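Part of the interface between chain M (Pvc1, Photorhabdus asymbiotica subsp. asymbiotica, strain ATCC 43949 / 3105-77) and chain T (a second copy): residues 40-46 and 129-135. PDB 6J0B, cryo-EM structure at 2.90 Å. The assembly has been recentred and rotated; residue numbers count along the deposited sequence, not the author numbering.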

# COMPACT_ATOMS: atom_id res chain seq x y z
N TYR M 40 9.22 -8.49 -20.41
CA TYR M 40 8.12 -9.20 -21.07
C TYR M 40 7.11 -9.65 -20.03
O TYR M 40 7.49 -10.16 -18.97
N ASP M 41 5.83 -9.47 -20.33
CA ASP M 41 4.79 -10.13 -19.57
C ASP M 41 4.81 -11.62 -19.89
O ASP M 41 5.29 -12.04 -20.94
N THR M 42 4.31 -12.42 -18.96
CA THR M 42 4.26 -13.86 -19.15
C THR M 42 2.82 -14.32 -19.20
O THR M 42 2.00 -13.91 -18.37
N ILE M 43 2.51 -15.15 -20.18
CA ILE M 43 1.18 -15.72 -20.34
C ILE M 43 1.22 -17.16 -19.84
O ILE M 43 2.10 -17.93 -20.23
N GLU M 44 0.27 -17.52 -18.98
CA GLU M 44 0.24 -18.84 -18.37
C GLU M 44 -1.10 -19.50 -18.65
O GLU M 44 -2.15 -18.99 -18.23
N TYR M 45 -1.07 -20.62 -19.36
CA TYR M 45 -2.23 -21.48 -19.55
C TYR M 45 -2.07 -22.70 -18.68
O TYR M 45 -0.97 -23.22 -18.53
N ARG M 46 -3.19 -23.18 -18.15
CA ARG M 46 -3.19 -24.28 -17.21
C ARG M 46 -4.51 -24.99 -17.36
O ARG M 46 -5.56 -24.37 -17.19
N SER T 129 -4.06 -7.10 -24.56
CA SER T 129 -4.35 -8.13 -23.57
C SER T 129 -3.27 -9.20 -23.62
O SER T 129 -2.77 -9.55 -24.70
N ASN T 130 -2.93 -9.72 -22.45
CA ASN T 130 -1.89 -10.73 -22.28
C ASN T 130 -2.47 -12.11 -22.06
O ASN T 130 -1.96 -12.87 -21.23
N ASP T 131 -3.54 -12.46 -22.76
CA ASP T 131 -4.25 -13.70 -22.49
C ASP T 131 -4.13 -14.67 -23.65
O ASP T 131 -3.71 -14.32 -24.75
N ILE T 132 -4.50 -15.92 -23.36
CA ILE T 132 -4.63 -16.96 -24.37
C ILE T 132 -6.01 -16.87 -25.01
O ILE T 132 -6.99 -16.47 -24.36
N ALA T 133 -6.09 -17.20 -26.30
CA ALA T 133 -7.37 -17.38 -26.97
C ALA T 133 -8.11 -18.57 -26.38
O ALA T 133 -7.67 -19.71 -26.53
N VAL T 134 -9.23 -18.30 -25.71
CA VAL T 134 -10.04 -19.35 -25.10
C VAL T 134 -11.39 -19.40 -25.79
O VAL T 134 -11.84 -18.42 -26.39
N GLN T 135 -12.03 -20.56 -25.70
CA GLN T 135 -13.35 -20.79 -26.26
C GLN T 135 -14.23 -21.48 -25.23
O GLN T 135 -13.80 -22.44 -24.59

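Which side chains point into the contact? Chain M runs through this region as a β-strand, and its side chains alternate as a strand requires. Asp M41, Ile M43 and Tyr M45 direct their CA-to-CB bonds toward chain T, whereas Thr M42, Glu M44 and Arg M46 direct theirs away. On chain T the segment is loop until Val T134, yet it follows nearly the same direction, 18° from the strand. Asn T130 and Ile T132 point toward chain M, and Asp T131 between them points away. Two CA pairs set the register. CA of Ile M43 lies 6.2 Å from CA of Asn T130, and CA of Tyr M45 lies 7.0 Å from CA of Ile T132. Two residues along one chain thus match two along the other, so inward side chains meet inward side chains. Together the stretches bury 359 Å² of surface.

What forms the apolar centre? Ile T132 reaches between two residues of the strand. Its chi1 is m, at -81°, and its chi2 of 122° lies between the usual wells; in this conformation CD1 comes within 3.5 Å of CG2 of Ile M43 and 3.4 Å of CB of Tyr M45. The same CD1 of Ile T132 lies 3.9 Å from the backbone C of Glu M44, so the methyl group rests against the strand itself where it passes from one inward residue to the next. Ile M43 is in the m, t conformation, with chi1 at -43° and chi2 at 178°. These three residues, Ile T132, Ile M43 and Tyr M45, are buried in the assembly, as suits aliphatic and aromatic groups packed this closely.

How does the tyrosine extend this packing? Tyr M45 adopts the t rotamer, with chi1 at -173°, and its ring continues along chain T beyond Ile T132. CG2 of Ile T132 and CG1 of Val T134 both approach the ring obliquely. The Val T134 contact is loose, with CE1 of Tyr M45 4.5 Å from CG1 of Val T134, and the valine's CA-to-CB bond points sideways. The hydroxyl of Tyr M45 takes no part here, being hydrogen-bonded elsewhere in the structure.

Where do polar groups meet? They gather around Asn T130, at the other end of the contact from Val T134. Asp M41, with chi1 m at -69°, brings OD2 to 3.3 Å from OD1 of Asn T130. Two oxygens would be poor neighbours, but the asparagine amide is probably turned over in the model, and whether a hydrogen bond joins the pair remains open. Asn T130 has an off-rotamer chi1 of -100° and gives up more area to the opposing stretch than any other residue here. Its backbone also takes part: CG2 of Ile M43 lies 3.2 Å from O of Asn T130, a tight contact between a methyl group and a carbonyl oxygen. No clear hydrogen bond crosses between the stretches.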

# COMPACT_ATOMS: atom_id res chain seq x y z
CB TYR M 40 8.63 -10.41 -21.85
CG TYR M 40 9.26 -10.08 -23.17
CD1 TYR M 40 10.60 -9.75 -23.25
CD2 TYR M 40 8.53 -10.10 -24.34
CE1 TYR M 40 11.19 -9.43 -24.45
CE2 TYR M 40 9.11 -9.79 -25.55
CZ TYR M 40 10.44 -9.46 -25.59
OH TYR M 40 11.04 -9.15 -26.79
CB ASP M 41 3.43 -9.54 -19.91
CG ASP M 41 3.26 -8.13 -19.40
OD1 ASP M 41 3.02 -7.96 -18.18
OD2 ASP M 41 3.36 -7.19 -20.21
CB THR M 42 5.00 -14.59 -18.03
OG1 THR M 42 4.21 -14.55 -16.83
CG2 THR M 42 6.34 -13.94 -17.78
CB ILE M 43 0.73 -15.66 -21.81
CG1 ILE M 43 1.09 -14.32 -22.43
CG2 ILE M 43 -0.73 -15.79 -21.88
CD1 ILE M 43 0.71 -14.23 -23.89
CB GLU M 44 0.50 -18.75 -16.87
CG GLU M 44 1.87 -18.20 -16.52
CD GLU M 44 2.12 -18.13 -15.03
OE1 GLU M 44 1.14 -18.11 -14.26
OE2 GLU M 44 3.30 -18.09 -14.63
CB TYR M 45 -2.38 -21.96 -20.99
CG TYR M 45 -3.66 -22.71 -21.28
CD1 TYR M 45 -4.90 -22.10 -21.17
CD2 TYR M 45 -3.61 -24.03 -21.67
CE1 TYR M 45 -6.06 -22.80 -21.44
CE2 TYR M 45 -4.75 -24.73 -21.94
CZ TYR M 45 -5.97 -24.12 -21.82
OH TYR M 45 -7.10 -24.84 -22.10
CB ARG M 46 -3.01 -23.73 -15.80
CG ARG M 46 -2.86 -24.73 -14.71
CD ARG M 46 -2.78 -23.96 -13.43
NE ARG M 46 -1.55 -24.22 -12.70
CZ ARG M 46 -1.05 -23.40 -11.79
NH1 ARG M 46 -1.67 -22.27 -11.51
NH2 ARG M 46 0.06 -23.73 -11.15
CB SER T 129 -5.71 -8.77 -23.81
OG SER T 129 -5.67 -9.65 -24.92
CB ASN T 130 -0.99 -10.36 -21.12
CG ASN T 130 0.29 -9.74 -21.57
OD1 ASN T 130 0.56 -8.57 -21.28
ND2 ASN T 130 1.08 -10.51 -22.27
CB ASP T 131 -5.72 -13.44 -22.18
CG ASP T 131 -5.94 -12.93 -20.77
OD1 ASP T 131 -5.67 -11.74 -20.51
OD2 ASP T 131 -6.40 -13.72 -19.92
CB ILE T 132 -4.38 -18.31 -23.68
CG1 ILE T 132 -2.90 -18.55 -23.54
CG2 ILE T 132 -5.06 -19.52 -24.32
CD1 ILE T 132 -2.57 -18.73 -22.16
CB ALA T 133 -7.14 -17.58 -28.46
CB VAL T 134 -10.22 -19.13 -23.58
CG1 VAL T 134 -9.13 -19.84 -22.81
CG2 VAL T 134 -10.22 -17.66 -23.26
CB GLN T 135 -13.30 -21.67 -27.49
CG GLN T 135 -12.72 -21.05 -28.71
CD GLN T 135 -12.65 -22.04 -29.84
OE1 GLN T 135 -12.29 -23.20 -29.63
NE2 GLN T 135 -13.01 -21.60 -31.04